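Long-range contact in 3-Hydroxyacyl-CoA dehydrogenase (Ralstonia eutropha H16, PDB 4PZD), which probably catalyses the NAD-dependent oxidation of (3S)-3-hydroxyacyl-CoA to 3-oxoacyl-CoA, with 3-hydroxybutyryl-CoA a likely substrate: residues Gly7-Gly12 and Glu88-Asn93. Residues are numbered along the deposited sequence; the frame is centred on the assembly and turned at random.
With NAD (nicotinamide-adenine-dinucleotide), chain J.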
ATOM      1  N   GLY A   7       9.552  -8.709 -32.148  1.00 77.83           N
ATOM      2  CA  GLY A   7       9.042 -10.079 -32.052  1.00 76.13           C
ATOM      3  C   GLY A   7       8.191 -10.289 -30.796  1.00 78.67           C
ATOM      4  O   GLY A   7       8.534  -9.814 -29.710  1.00 67.54           O
ATOM      5  N   ILE A   8       7.059 -10.973 -30.946  1.00 78.52           N
ATOM      6  CA  ILE A   8       6.269 -11.381 -29.799  1.00 79.50           C
ATOM      7  C   ILE A   8       5.843 -12.832 -29.925  1.00 81.40           C
ATOM      8  O   ILE A   8       5.170 -13.202 -30.893  1.00 81.92           O
ATOM      9  CB  ILE A   8       5.014 -10.532 -29.634  1.00 79.14           C
ATOM     10  CG1 ILE A   8       5.409  -9.075 -29.415  1.00 78.69           C
ATOM     11  CG2 ILE A   8       4.200 -11.048 -28.449  1.00 85.23           C
ATOM     12  CD1 ILE A   8       4.275  -8.192 -28.938  1.00 77.10           C
ATOM     13  N   VAL A   9       6.224 -13.643 -28.939  1.00 73.92           N
ATOM     14  CA  VAL A   9       5.726 -14.998 -28.862  1.00 72.10           C
ATOM     15  C   VAL A   9       4.665 -15.088 -27.787  1.00 71.46           C
ATOM     16  O   VAL A   9       4.923 -14.834 -26.619  1.00 74.28           O
ATOM     17  CB  VAL A   9       6.838 -16.029 -28.649  1.00 70.11           C
ATOM     18  CG1 VAL A   9       6.245 -17.408 -28.389  1.00 72.60           C
ATOM     19  CG2 VAL A   9       7.729 -16.077 -29.880  1.00 67.26           C
ATOM     20  N   GLY A  10       3.465 -15.467 -28.220  1.00 71.27           N
ATOM     21  CA  GLY A  10       2.308 -15.569 -27.360  1.00 69.51           C
ATOM     22  C   GLY A  10       1.374 -14.480 -27.792  1.00 69.70           C
ATOM     23  O   GLY A  10       1.785 -13.323 -27.928  1.00 69.00           O
ATOM     24  N   ALA A  11       0.121 -14.834 -28.034  1.00 66.21           N
ATOM     25  CA  ALA A  11      -0.840 -13.837 -28.472  1.00 65.66           C
ATOM     26  C   ALA A  11      -2.042 -13.706 -27.536  1.00 68.45           C
ATOM     27  O   ALA A  11      -3.112 -13.259 -27.964  1.00 81.33           O
ATOM     28  CB  ALA A  11      -1.280 -14.130 -29.897  1.00 66.89           C
ATOM     29  N   GLY A  12      -1.860 -14.052 -26.261  1.00 68.19           N
ATOM     30  CA  GLY A  12      -2.937 -13.938 -25.255  1.00 61.65           C
ATOM     31  C   GLY A  12      -3.040 -12.532 -24.667  1.00 58.59           C
ATOM     32  O   GLY A  12      -2.536 -11.569 -25.254  1.00 55.57           O
ATOM     33  N   GLU A  88       9.083 -13.091 -25.190  1.00 67.20           N
ATOM     34  CA  GLU A  88       8.297 -14.275 -24.881  1.00 59.98           C
ATOM     35  C   GLU A  88       7.237 -13.877 -23.900  1.00 58.86           C
ATOM     36  O   GLU A  88       7.506 -13.140 -22.970  1.00 63.24           O
ATOM     37  CB  GLU A  88       9.165 -15.394 -24.291  1.00 65.92           C
ATOM     38  CG  GLU A  88       8.411 -16.694 -23.976  1.00 62.59           C
ATOM     39  CD  GLU A  88       7.774 -16.678 -22.597  1.00 64.03           C
ATOM     40  OE1 GLU A  88       8.530 -16.621 -21.610  1.00 64.32           O
ATOM     41  OE2 GLU A  88       6.530 -16.708 -22.491  1.00 59.78           O
ATOM     42  N   ALA A  89       6.033 -14.399 -24.097  1.00 58.49           N
ATOM     43  CA  ALA A  89       4.877 -13.954 -23.347  1.00 59.53           C
ATOM     44  C   ALA A  89       3.746 -14.979 -23.447  1.00 61.86           C
ATOM     45  O   ALA A  89       2.556 -14.651 -23.538  1.00 67.71           O
ATOM     46  CB  ALA A  89       4.436 -12.593 -23.878  1.00 59.49           C
ATOM     47  N   ALA A  90       4.144 -16.236 -23.393  1.00 69.41           N
ATOM     48  CA  ALA A  90       3.258 -17.352 -23.679  1.00 69.35           C
ATOM     49  C   ALA A  90       2.882 -18.146 -22.437  1.00 69.96           C
ATOM     50  O   ALA A  90       1.775 -18.713 -22.398  1.00 73.48           O
ATOM     51  CB  ALA A  90       3.918 -18.268 -24.687  1.00 66.00           C
ATOM     52  N   THR A  91       3.777 -18.180 -21.436  1.00 66.26           N
ATOM     53  CA  THR A  91       3.672 -19.138 -20.319  1.00 67.92           C
ATOM     54  C   THR A  91       4.508 -18.835 -19.045  1.00 68.96           C
ATOM     55  O   THR A  91       5.676 -18.462 -19.127  1.00 74.84           O
ATOM     56  CB  THR A  91       4.057 -20.541 -20.815  1.00 71.60           C
ATOM     57  OG1 THR A  91       4.111 -21.453 -19.716  1.00 73.03           O
ATOM     58  CG2 THR A  91       5.423 -20.516 -21.508  1.00 77.51           C
ATOM     59  N   GLU A  92       3.887 -19.002 -17.875  1.00 69.88           N
ATOM     60  CA  GLU A  92       4.612 -19.149 -16.597  1.00 74.36           C
ATOM     61  C   GLU A  92       5.006 -20.602 -16.300  1.00 69.69           C
ATOM     62  O   GLU A  92       5.369 -20.894 -15.178  1.00 73.47           O
ATOM     63  CB  GLU A  92       3.790 -18.650 -15.392  1.00 75.25           C
ATOM     64  CG  GLU A  92       3.713 -17.150 -15.190  1.00 82.33           C
ATOM     65  CD  GLU A  92       5.061 -16.472 -14.891  1.00 86.57           C
ATOM     66  OE1 GLU A  92       5.935 -16.431 -15.802  1.00 58.52           O
ATOM     67  OE2 GLU A  92       5.230 -15.959 -13.743  1.00 91.51           O
ATOM     68  N   ASN A  93       4.927 -21.508 -17.276  1.00 68.10           N
ATOM     69  CA  ASN A  93       5.462 -22.855 -17.097  1.00 65.38           C
ATOM     70  C   ASN A  93       6.955 -22.888 -17.412  1.00 64.22           C
ATOM     71  O   ASN A  93       7.356 -22.537 -18.525  1.00 66.64           O
ATOM     72  CB  ASN A  93       4.742 -23.878 -17.976  1.00 59.20           C
ATOM     73  CG  ASN A  93       5.209 -25.284 -17.687  1.00 60.17           C
ATOM     74  OD1 ASN A  93       6.247 -25.735 -18.170  1.00 62.71           O
ATOM     75  ND2 ASN A  93       4.468 -25.969 -16.860  1.00 67.14           N
TER
HETATM   76  PA  NAD J 301      -3.364 -16.075 -21.801  1.00120.36           P
HETATM   77  O1A NAD J 301      -4.046 -17.287 -21.213  1.00114.06           O
HETATM   78  O2A NAD J 301      -4.174 -14.813 -21.998  1.00115.02           O
HETATM   79  O5B NAD J 301      -2.754 -16.525 -23.226  1.00121.50           O
HETATM   80  C5B NAD J 301      -1.544 -17.281 -23.347  1.00120.32           C
HETATM   81  C4B NAD J 301      -1.135 -17.339 -24.817  1.00117.79           C
HETATM   82  O4B NAD J 301       0.173 -17.924 -24.950  1.00111.84           O
HETATM   83  C3B NAD J 301      -2.127 -18.173 -25.646  1.00117.04           C
HETATM   84  O3B NAD J 301      -2.682 -17.435 -26.759  1.00101.36           O
HETATM   85  C2B NAD J 301      -1.304 -19.382 -26.081  1.00115.94           C
HETATM   86  O2B NAD J 301      -1.697 -19.929 -27.354  1.00112.62           O
HETATM   87  C1B NAD J 301       0.133 -18.843 -26.060  1.00109.94           C
HETATM   88  N9A NAD J 301       1.129 -19.971 -26.065  1.00 92.76           N
HETATM   89  C8A NAD J 301       1.191 -21.054 -25.243  1.00 85.74           C
HETATM   90  N7A NAD J 301       2.228 -21.865 -25.609  1.00 77.63           N
HETATM   91  C5A NAD J 301       2.841 -21.314 -26.677  1.00 73.94           C
HETATM   92  C6A NAD J 301       4.005 -21.642 -27.562  1.00 82.63           C
HETATM   93  N6A NAD J 301       4.743 -22.774 -27.352  1.00 78.41           N
HETATM   94  N1A NAD J 301       4.307 -20.776 -28.582  1.00 78.93           N
HETATM   95  C2A NAD J 301       3.577 -19.653 -28.797  1.00 80.40           C
HETATM   96  N3A NAD J 301       2.516 -19.304 -28.022  1.00 73.95           N
HETATM   97  C4A NAD J 301       2.108 -20.072 -26.975  1.00 76.84           C
HETATM   98  O3  NAD J 301      -2.035 -15.773 -20.926  1.00121.18           O
HETATM   99  PN  NAD J 301      -1.332 -14.335 -20.680  1.00114.15           P
HETATM  100  O1N NAD J 301      -2.157 -13.568 -19.668  1.00114.14           O
HETATM  101  O2N NAD J 301      -0.991 -13.699 -22.013  1.00108.97           O
HETATM  102  O5D NAD J 301       0.026 -14.793 -19.921  1.00115.36           O
HETATM  103  C5D NAD J 301       1.274 -14.916 -20.593  1.00127.40           C
HETATM  104  C4D NAD J 301       2.444 -14.903 -19.610  1.00140.18           C
HETATM  105  O4D NAD J 301       2.775 -13.577 -19.173  1.00151.75           O
HETATM  106  C3D NAD J 301       2.194 -15.661 -18.324  1.00148.05           C
HETATM  107  O3D NAD J 301       2.390 -17.058 -18.484  1.00160.98           O
HETATM  108  C2D NAD J 301       3.210 -15.019 -17.412  1.00149.87           C
HETATM  109  O2D NAD J 301       4.508 -15.551 -17.692  1.00151.56           O
HETATM  110  C1D NAD J 301       3.218 -13.567 -17.800  1.00158.13           C
HETATM  111  N1N NAD J 301       2.377 -12.758 -16.873  1.00161.75           N
HETATM  112  C2N NAD J 301       1.047 -12.986 -16.763  1.00162.16           C
HETATM  113  C3N NAD J 301       0.229 -12.242 -15.906  1.00154.12           C
HETATM  114  C7N NAD J 301      -1.253 -12.554 -15.854  1.00136.05           C
HETATM  115  O7N NAD J 301      -1.803 -12.733 -14.784  1.00126.88           O
HETATM  116  N7N NAD J 301      -1.956 -12.631 -16.988  1.00123.64           N
HETATM  117  C4N NAD J 301       0.814 -11.228 -15.135  1.00150.67           C
HETATM  118  C5N NAD J 301       2.179 -10.998 -15.255  1.00146.00           C
HETATM  119  C6N NAD J 301       2.943 -11.780 -16.127  1.00152.79           C
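Glu88 OE2 accepts two backbone N-H groups, at 2.6 Å from Ala90 N and 3.3 Å from Thr91 N. Both donors approach nearly along its C-O bond. Glu88 CG stands anti to the backbone N, and a bend at chi2 (-86°) turns the carboxylate back toward those N-H groups. OE1 forms a salt bridge with Lys97 in helix 94-107, which should favour the charged carboxylate. Val9 and Glu88 pair as parallel neighbours. Ala89 N gives Val9 O a weak bond of 2.8 Å, bent to 123°. The backbones are still close at Gly10 and Ala90 (CA-CA 4.2 Å) and separate only beyond that pair. This is the Rossmann arrangement: strand 5-9 runs into the GxGxxG turn, and strand 85-88 ends beside it in the cofactor cleft. Gly10 has a positive phi (112°), and its bare CA faces Ala89 O and Ala90 with no room for a CB. Ala90 CB lies over the adenine face, 3.4 Å from NAD C4A. Val9 CG1 meets the same face near its rim, 3.5 Å from NAD C2A. NAD O2D donates to Glu92 OE1 at 2.5 Å. Ser119 N and Ser120 OG bond to Glu92 OE2.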